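Local coordinates for protein GDP-L-fucose synthase (PDB 7M13) that makes GDP-D-glycero-L-gluco-heptose for the capsular polysaccharide of Campylobacter jejuni, using NADPH as the reductant, at residues L170-D178 with L335-Y346. Residues are numbered along the deposited sequence; the frame is centred on the assembly and turned at random.
With NAP (NADP nicotinamide-adenine-dinucleotide phosphate), chain E.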
ATOM      1  N   LEU B 170      20.269  10.431  -1.920  1.00 14.47           N
ATOM      2  CA  LEU B 170      20.955  10.970  -0.740  1.00 15.49           C
ATOM      3  C   LEU B 170      22.452  10.740  -0.905  1.00 16.74           C
ATOM      4  O   LEU B 170      22.861   9.719  -1.484  1.00 20.09           O
ATOM      5  CB  LEU B 170      20.398  10.251   0.487  1.00 15.86           C
ATOM      6  CG  LEU B 170      20.852  10.783   1.832  1.00 17.52           C
ATOM      7  CD1 LEU B 170      20.384  12.200   2.076  1.00 17.36           C
ATOM      8  CD2 LEU B 170      20.332   9.843   2.919  1.00 17.04           C
ATOM      9  N   TYR B 171      23.214  11.689  -0.415  1.00 17.54           N
ATOM     10  CA  TYR B 171      24.664  11.502  -0.191  1.00 19.06           C
ATOM     11  C   TYR B 171      24.963  12.280   1.072  1.00 19.74           C
ATOM     12  O   TYR B 171      24.082  12.893   1.643  1.00 23.04           O
ATOM     13  CB  TYR B 171      25.472  11.928  -1.424  1.00 18.86           C
ATOM     14  CG  TYR B 171      25.618  13.414  -1.626  1.00 19.52           C
ATOM     15  CD1 TYR B 171      24.551  14.216  -2.015  1.00 17.26           C
ATOM     16  CD2 TYR B 171      26.834  14.054  -1.409  1.00 19.74           C
ATOM     17  CE1 TYR B 171      24.668  15.589  -2.169  1.00 17.38           C
ATOM     18  CE2 TYR B 171      26.976  15.419  -1.600  1.00 20.74           C
ATOM     19  CZ  TYR B 171      25.900  16.203  -1.971  1.00 20.56           C
ATOM     20  OH  TYR B 171      26.041  17.545  -2.131  1.00 20.63           O
ATOM     21  N   GLY B 172      26.183  12.256   1.566  1.00 26.09           N
ATOM     22  CA  GLY B 172      26.451  13.127   2.717  1.00 27.29           C
ATOM     23  C   GLY B 172      27.885  13.011   3.132  1.00 26.04           C
ATOM     24  O   GLY B 172      28.629  12.311   2.445  1.00 29.31           O
ATOM     25  N   THR B 173      28.243  13.663   4.224  1.00 28.02           N
ATOM     26  CA  THR B 173      29.644  13.695   4.687  1.00 29.41           C
ATOM     27  C   THR B 173      30.009  12.265   5.097  1.00 30.20           C
ATOM     28  O   THR B 173      30.923  11.680   4.472  1.00 30.09           O
ATOM     29  CB  THR B 173      29.778  14.767   5.767  1.00 30.78           C
ATOM     30  OG1 THR B 173      29.470  16.002   5.115  1.00 29.96           O
ATOM     31  CG2 THR B 173      31.153  14.804   6.395  1.00 30.48           C
ATOM     32  N   LYS B 174      29.255  11.691   6.043  1.00 30.27           N
ATOM     33  CA  LYS B 174      29.463  10.304   6.527  1.00 33.29           C
ATOM     34  C   LYS B 174      28.546   9.343   5.768  1.00 32.80           C
ATOM     35  O   LYS B 174      27.600   8.811   6.386  1.00 36.78           O
ATOM     36  CB  LYS B 174      29.221  10.230   8.031  1.00 33.30           C
ATOM     37  CG  LYS B 174      30.035  11.223   8.852  1.00 38.37           C
ATOM     38  CD  LYS B 174      30.099  10.842  10.317  1.00 40.84           C
ATOM     39  CE  LYS B 174      31.158  11.600  11.093  1.00 46.64           C
ATOM     40  NZ  LYS B 174      30.995  13.063  10.942  1.00 50.64           N
ATOM     41  N   ALA B 175      28.850   9.103   4.492  1.00 28.33           N
ATOM     42  CA  ALA B 175      28.025   8.319   3.542  1.00 28.49           C
ATOM     43  C   ALA B 175      28.401   6.840   3.600  1.00 28.92           C
ATOM     44  O   ALA B 175      29.359   6.481   4.319  1.00 27.98           O
ATOM     45  CB  ALA B 175      28.202   8.855   2.139  1.00 28.76           C
ATOM     46  N   ASN B 176      27.665   6.018   2.848  1.00 24.49           N
ATOM     47  CA  ASN B 176      27.920   4.569   2.705  1.00 27.98           C
ATOM     48  C   ASN B 176      28.613   4.397   1.346  1.00 28.61           C
ATOM     49  O   ASN B 176      27.976   4.638   0.305  1.00 29.22           O
ATOM     50  CB  ASN B 176      26.624   3.788   2.945  1.00 30.13           C
ATOM     51  CG  ASN B 176      26.722   2.311   2.633  1.00 35.31           C
ATOM     52  OD1 ASN B 176      27.652   1.854   1.970  1.00 35.42           O
ATOM     53  ND2 ASN B 176      25.755   1.552   3.110  1.00 29.47           N
ATOM     54  N   PHE B 177      29.910   4.070   1.380  1.00 31.82           N
ATOM     55  CA  PHE B 177      30.799   4.035   0.194  1.00 32.26           C
ATOM     56  C   PHE B 177      30.953   2.604  -0.327  1.00 39.07           C
ATOM     57  O   PHE B 177      31.844   2.393  -1.168  1.00 41.43           O
ATOM     58  CB  PHE B 177      32.159   4.625   0.552  1.00 33.06           C
ATOM     59  CG  PHE B 177      32.100   6.062   0.988  1.00 31.09           C
ATOM     60  CD1 PHE B 177      32.017   7.085   0.048  1.00 29.92           C
ATOM     61  CD2 PHE B 177      32.170   6.395   2.329  1.00 33.18           C
ATOM     62  CE1 PHE B 177      31.978   8.411   0.456  1.00 31.18           C
ATOM     63  CE2 PHE B 177      32.140   7.722   2.729  1.00 34.03           C
ATOM     64  CZ  PHE B 177      32.049   8.727   1.794  1.00 31.09           C
ATOM     65  N   ASP B 178      30.103   1.671   0.121  1.00 43.11           N
ATOM     66  CA  ASP B 178      30.102   0.263  -0.364  1.00 46.78           C
ATOM     67  C   ASP B 178      29.756   0.240  -1.860  1.00 44.56           C
ATOM     68  O   ASP B 178      28.836   0.985  -2.279  1.00 40.55           O
ATOM     69  CB  ASP B 178      29.155  -0.615   0.460  1.00 48.19           C
ATOM     70  CG  ASP B 178      29.577  -0.754   1.911  1.00 55.07           C
ATOM     71  OD1 ASP B 178      28.857  -1.440   2.668  1.00 55.44           O
ATOM     72  OD2 ASP B 178      30.622  -0.170   2.272  1.00 59.11           O
ATOM     73  N   LEU B 335      26.087  21.087  -4.914  1.00 22.18           N
ATOM     74  CA  LEU B 335      26.628  19.732  -5.137  1.00 20.43           C
ATOM     75  C   LEU B 335      28.166  19.713  -5.023  1.00 23.21           C
ATOM     76  O   LEU B 335      28.695  18.839  -4.305  1.00 23.30           O
ATOM     77  CB  LEU B 335      26.120  19.199  -6.465  1.00 22.05           C
ATOM     78  CG  LEU B 335      26.488  17.745  -6.758  1.00 21.93           C
ATOM     79  CD1 LEU B 335      25.993  16.805  -5.667  1.00 26.05           C
ATOM     80  CD2 LEU B 335      25.929  17.318  -8.095  1.00 25.81           C
ATOM     81  N   LYS B 336      28.878  20.622  -5.693  1.00 27.63           N
ATOM     82  CA  LYS B 336      30.370  20.621  -5.656  1.00 31.16           C
ATOM     83  C   LYS B 336      30.851  20.727  -4.201  1.00 27.99           C
ATOM     84  O   LYS B 336      31.759  19.951  -3.805  1.00 29.20           O
ATOM     85  CB  LYS B 336      30.921  21.763  -6.517  1.00 34.76           C
ATOM     86  CG  LYS B 336      30.888  21.488  -8.012  1.00 48.41           C
ATOM     87  CD  LYS B 336      31.370  22.648  -8.884  1.00 55.49           C
ATOM     88  CE  LYS B 336      30.254  23.318  -9.663  1.00 55.00           C
ATOM     89  NZ  LYS B 336      29.430  24.190  -8.793  1.00 64.61           N
ATOM     90  N   ASP B 337      30.271  21.654  -3.427  1.00 27.39           N
ATOM     91  CA  ASP B 337      30.645  21.885  -2.014  1.00 29.12           C
ATOM     92  C   ASP B 337      30.357  20.606  -1.227  1.00 29.32           C
ATOM     93  O   ASP B 337      31.199  20.204  -0.448  1.00 27.73           O
ATOM     94  CB  ASP B 337      29.934  23.103  -1.431  1.00 33.54           C
ATOM     95  CG  ASP B 337      30.415  24.418  -2.024  1.00 42.26           C
ATOM     96  OD1 ASP B 337      31.620  24.509  -2.356  1.00 37.60           O
ATOM     97  OD2 ASP B 337      29.585  25.336  -2.158  1.00 40.72           O
ATOM     98  N   GLY B 338      29.220  19.956  -1.473  1.00 27.17           N
ATOM     99  CA  GLY B 338      28.828  18.762  -0.703  1.00 23.69           C
ATOM    100  C   GLY B 338      29.759  17.604  -0.994  1.00 22.96           C
ATOM    101  O   GLY B 338      30.098  16.859  -0.068  1.00 23.15           O
ATOM    102  N   ILE B 339      30.168  17.438  -2.246  1.00 23.38           N
ATOM    103  CA  ILE B 339      31.064  16.325  -2.660  1.00 24.73           C
ATOM    104  C   ILE B 339      32.436  16.550  -2.005  1.00 27.00           C
ATOM    105  O   ILE B 339      33.047  15.562  -1.555  1.00 28.34           O
ATOM    106  CB  ILE B 339      31.181  16.213  -4.190  1.00 24.45           C
ATOM    107  CG1 ILE B 339      29.849  15.836  -4.843  1.00 24.85           C
ATOM    108  CG2 ILE B 339      32.245  15.204  -4.575  1.00 25.93           C
ATOM    109  CD1 ILE B 339      29.835  15.988  -6.347  1.00 25.38           C
ATOM    110  N   LYS B 340      32.884  17.809  -1.936  1.00 28.82           N
ATOM    111  CA  LYS B 340      34.132  18.178  -1.217  1.00 31.56           C
ATOM    112  C   LYS B 340      34.022  17.741   0.251  1.00 32.85           C
ATOM    113  O   LYS B 340      34.954  17.047   0.721  1.00 31.45           O
ATOM    114  CB  LYS B 340      34.404  19.676  -1.326  1.00 32.49           C
ATOM    115  CG  LYS B 340      35.114  20.124  -2.592  1.00 39.78           C
ATOM    116  CD  LYS B 340      35.672  21.530  -2.461  1.00 48.16           C
ATOM    117  CE  LYS B 340      36.558  21.931  -3.619  1.00 53.02           C
ATOM    118  NZ  LYS B 340      36.183  23.264  -4.144  1.00 56.63           N
ATOM    119  N   MET B 341      32.931  18.112   0.947  1.00 30.75           N
ATOM    120  CA  MET B 341      32.727  17.753   2.374  1.00 30.54           C
ATOM    121  C   MET B 341      32.836  16.228   2.503  1.00 29.67           C
ATOM    122  O   MET B 341      33.478  15.754   3.461  1.00 29.88           O
ATOM    123  CB  MET B 341      31.362  18.211   2.904  1.00 32.01           C
ATOM    124  CG  MET B 341      31.108  19.705   2.808  1.00 36.47           C
ATOM    125  SD  MET B 341      29.339  20.091   3.106  1.00 41.79           S
ATOM    126  CE  MET B 341      29.283  19.776   4.869  1.00 43.35           C
ATOM    127  N   MET B 342      32.188  15.482   1.594  1.00 26.98           N
ATOM    128  CA  MET B 342      32.115  14.003   1.634  1.00 26.73           C
ATOM    129  C   MET B 342      33.522  13.417   1.404  1.00 28.08           C
ATOM    130  O   MET B 342      33.901  12.467   2.130  1.00 27.40           O
ATOM    131  CB  MET B 342      31.124  13.481   0.586  1.00 24.78           C
ATOM    132  CG  MET B 342      30.924  11.979   0.652  1.00 25.45           C
ATOM    133  SD  MET B 342      29.579  11.339  -0.409  1.00 26.30           S
ATOM    134  CE  MET B 342      30.043  11.996  -2.010  1.00 26.05           C
ATOM    135  N   TYR B 343      34.294  13.975   0.466  1.00 30.04           N
ATOM    136  CA  TYR B 343      35.658  13.465   0.139  1.00 30.32           C
ATOM    137  C   TYR B 343      36.599  13.698   1.329  1.00 32.03           C
ATOM    138  O   TYR B 343      37.369  12.789   1.674  1.00 29.95           O
ATOM    139  CB  TYR B 343      36.231  14.090  -1.138  1.00 31.65           C
ATOM    140  CG  TYR B 343      37.462  13.378  -1.661  1.00 32.84           C
ATOM    141  CD1 TYR B 343      37.519  11.994  -1.728  1.00 33.65           C
ATOM    142  CD2 TYR B 343      38.577  14.090  -2.087  1.00 33.49           C
ATOM    143  CE1 TYR B 343      38.645  11.332  -2.194  1.00 34.32           C
ATOM    144  CE2 TYR B 343      39.715  13.443  -2.552  1.00 33.31           C
ATOM    145  CZ  TYR B 343      39.745  12.062  -2.612  1.00 36.32           C
ATOM    146  OH  TYR B 343      40.847  11.408  -3.077  1.00 32.83           O
ATOM    147  N   GLU B 344      36.534  14.872   1.957  1.00 34.55           N
ATOM    148  CA  GLU B 344      37.369  15.182   3.147  1.00 39.33           C
ATOM    149  C   GLU B 344      37.122  14.104   4.207  1.00 41.61           C
ATOM    150  O   GLU B 344      38.111  13.559   4.730  1.00 42.46           O
ATOM    151  CB  GLU B 344      37.088  16.595   3.658  1.00 45.88           C
ATOM    152  CG  GLU B 344      37.545  17.678   2.693  1.00 53.11           C
ATOM    153  CD  GLU B 344      39.036  17.667   2.380  1.00 59.89           C
ATOM    154  OE1 GLU B 344      39.417  17.135   1.313  1.00 60.38           O
ATOM    155  OE2 GLU B 344      39.813  18.192   3.207  1.00 65.83           O
ATOM    156  N   TRP B 345      35.859  13.770   4.500  1.00 39.20           N
ATOM    157  CA  TRP B 345      35.544  12.724   5.507  1.00 39.22           C
ATOM    158  C   TRP B 345      36.062  11.377   5.002  1.00 36.29           C
ATOM    159  O   TRP B 345      36.594  10.601   5.825  1.00 38.39           O
ATOM    160  CB  TRP B 345      34.052  12.638   5.863  1.00 40.99           C
ATOM    161  CG  TRP B 345      33.832  11.696   7.009  1.00 44.59           C
ATOM    162  CD1 TRP B 345      34.192  11.909   8.309  1.00 46.12           C
ATOM    163  CD2 TRP B 345      33.287  10.363   6.957  1.00 48.03           C
ATOM    164  NE1 TRP B 345      33.879  10.820   9.075  1.00 50.02           N
ATOM    165  CE2 TRP B 345      33.319   9.856   8.275  1.00 50.53           C
ATOM    166  CE3 TRP B 345      32.755   9.559   5.942  1.00 51.42           C
ATOM    167  CZ2 TRP B 345      32.843   8.586   8.597  1.00 56.37           C
ATOM    168  CZ3 TRP B 345      32.283   8.302   6.261  1.00 55.10           C
ATOM    169  CH2 TRP B 345      32.329   7.823   7.570  1.00 57.50           C
ATOM    170  N   TYR B 346      35.892  11.084   3.710  1.00 33.65           N
ATOM    171  CA  TYR B 346      36.239   9.761   3.137  1.00 35.68           C
ATOM    172  C   TYR B 346      37.712   9.459   3.432  1.00 40.62           C
ATOM    173  O   TYR B 346      38.010   8.318   3.828  1.00 42.61           O
ATOM    174  CB  TYR B 346      36.010   9.670   1.627  1.00 37.85           C
ATOM    175  CG  TYR B 346      36.340   8.298   1.094  1.00 36.16           C
ATOM    176  CD1 TYR B 346      35.400   7.283   1.136  1.00 36.51           C
ATOM    177  CD2 TYR B 346      37.609   7.978   0.630  1.00 39.73           C
ATOM    178  CE1 TYR B 346      35.684   6.007   0.677  1.00 37.71           C
ATOM    179  CE2 TYR B 346      37.913   6.706   0.172  1.00 39.01           C
ATOM    180  CZ  TYR B 346      36.946   5.717   0.190  1.00 40.46           C
ATOM    181  OH  TYR B 346      37.206   4.454  -0.253  1.00 42.06           O
TER
HETATM  182  PA  NAP E 401      20.267   3.520   5.091  1.00 15.45           P
HETATM  183  O1A NAP E 401      20.044   2.411   4.107  1.00 16.81           O
HETATM  184  O2A NAP E 401      21.611   4.207   5.063  1.00 17.63           O
HETATM  185  O5B NAP E 401      20.056   3.043   6.572  1.00 14.99           O
HETATM  186  C5B NAP E 401      18.895   2.298   6.940  1.00 16.15           C
HETATM  187  C4B NAP E 401      19.054   1.941   8.385  1.00 18.05           C
HETATM  188  O4B NAP E 401      17.837   1.270   8.791  1.00 16.49           O
HETATM  189  C3B NAP E 401      20.218   0.975   8.686  1.00 21.21           C
HETATM  190  O3B NAP E 401      21.048   1.531   9.700  1.00 21.36           O
HETATM  191  C2B NAP E 401      19.515  -0.315   9.092  1.00 18.93           C
HETATM  192  O2B NAP E 401      20.187  -1.036  10.127  1.00 20.00           O
HETATM  193  C1B NAP E 401      18.195   0.207   9.648  1.00 16.26           C
HETATM  194  N9A NAP E 401      17.166  -0.810   9.610  1.00 15.22           N
HETATM  195  C8A NAP E 401      16.663  -1.458   8.523  1.00 14.95           C
HETATM  196  N7A NAP E 401      15.818  -2.417   8.818  1.00 16.20           N
HETATM  197  C5A NAP E 401      15.770  -2.407  10.196  1.00 13.61           C
HETATM  198  C6A NAP E 401      15.062  -3.201  11.115  1.00 15.18           C
HETATM  199  N6A NAP E 401      14.272  -4.225  10.771  1.00 14.97           N
HETATM  200  N1A NAP E 401      15.253  -2.930  12.426  1.00 15.06           N
HETATM  201  C2A NAP E 401      16.070  -1.927  12.773  1.00 14.94           C
HETATM  202  N3A NAP E 401      16.792  -1.122  11.991  1.00 15.71           N
HETATM  203  C4A NAP E 401      16.598  -1.426  10.701  1.00 14.58           C
HETATM  204  O3  NAP E 401      19.120   4.614   4.889  1.00 15.25           O
HETATM  205  PN  NAP E 401      19.226   6.038   4.204  1.00 14.26           P
HETATM  206  O1N NAP E 401      19.903   5.875   2.899  1.00 15.89           O
HETATM  207  O2N NAP E 401      19.783   6.957   5.218  1.00 15.00           O
HETATM  208  O5D NAP E 401      17.668   6.361   3.963  1.00 15.18           O
HETATM  209  C5D NAP E 401      16.922   7.072   4.924  1.00 14.33           C
HETATM  210  C4D NAP E 401      15.531   7.247   4.386  1.00 13.68           C
HETATM  211  O4D NAP E 401      15.570   8.058   3.180  1.00 13.59           O
HETATM  212  C3D NAP E 401      14.813   5.944   4.009  1.00 14.25           C
HETATM  213  O3D NAP E 401      13.408   6.039   4.284  1.00 14.51           O
HETATM  214  C2D NAP E 401      15.089   5.869   2.534  1.00 13.19           C
HETATM  215  O2D NAP E 401      14.195   5.015   1.827  1.00 13.07           O
HETATM  216  C1D NAP E 401      14.960   7.321   2.122  1.00 12.60           C
HETATM  217  N1N NAP E 401      15.640   7.571   0.832  1.00 14.35           N
HETATM  218  C2N NAP E 401      16.987   7.389   0.681  1.00 15.29           C
HETATM  219  C3N NAP E 401      17.571   7.538  -0.531  1.00 15.71           C
HETATM  220  C7N NAP E 401      19.028   7.339  -0.755  1.00 16.79           C
HETATM  221  O7N NAP E 401      19.516   7.665  -1.857  1.00 17.03           O
HETATM  222  N7N NAP E 401      19.748   6.828   0.240  1.00 16.27           N
HETATM  223  C4N NAP E 401      16.782   7.959  -1.671  1.00 15.89           C
HETATM  224  C5N NAP E 401      15.373   8.176  -1.431  1.00 15.57           C
HETATM  225  C6N NAP E 401      14.858   7.916  -0.269  1.00 15.73           C
HETATM  226  P2B NAP E 401      21.467  -1.960   9.779  1.00 25.06           P
HETATM  227  O1X NAP E 401      22.580  -0.968   9.583  1.00 29.78           O
HETATM  228  O2X NAP E 401      21.165  -2.803   8.620  1.00 22.08           O
HETATM  229  O3X NAP E 401      21.640  -2.822  11.044  1.00 27.60           O
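The ring of Phe177 is covered on both sides: CD1 of Tyr346 stands over its centre in a T-shaped stack, the planes at 77°, while CB of Ala175 lies off toward the rim of the opposite face. At its edge, CE2 of Phe177 lies 3.6 Å from CZ3 of Trp345, and CG of Met342 is also close. The indole in turn carries Lys174 on one face; CA of Lys174 sits 3.6 Å from the centroid of the six-membered ring of Trp345, and the aliphatic chain runs across until a bend at chi4 (54°) brings NZ into an off-centre cation-pi contact, its charge also paired with Glu26. Tyr171 offers its edge to the helix at Gly338, where the missing side chain lets OH of Tyr171 come within 3.4 Å of CA of Gly338. Between the rings threads Met342: with CG anti to the backbone N (chi1 -175°), SD makes Met-aromatic contacts with Tyr171 and Phe177. Gly172 O, buried against this side chain, finds no hydrogen-bond partner, and no hydrogen bond joins the two segments. The contact thus packs the C-terminal helix 335-347 on the loop leaving Rossmann strand 162-171, where Leu170 N binds O7N of the NADP carboxamide at 2.9 Å; helices 184-199 and 287-298 and strand 241-246 flank the helix.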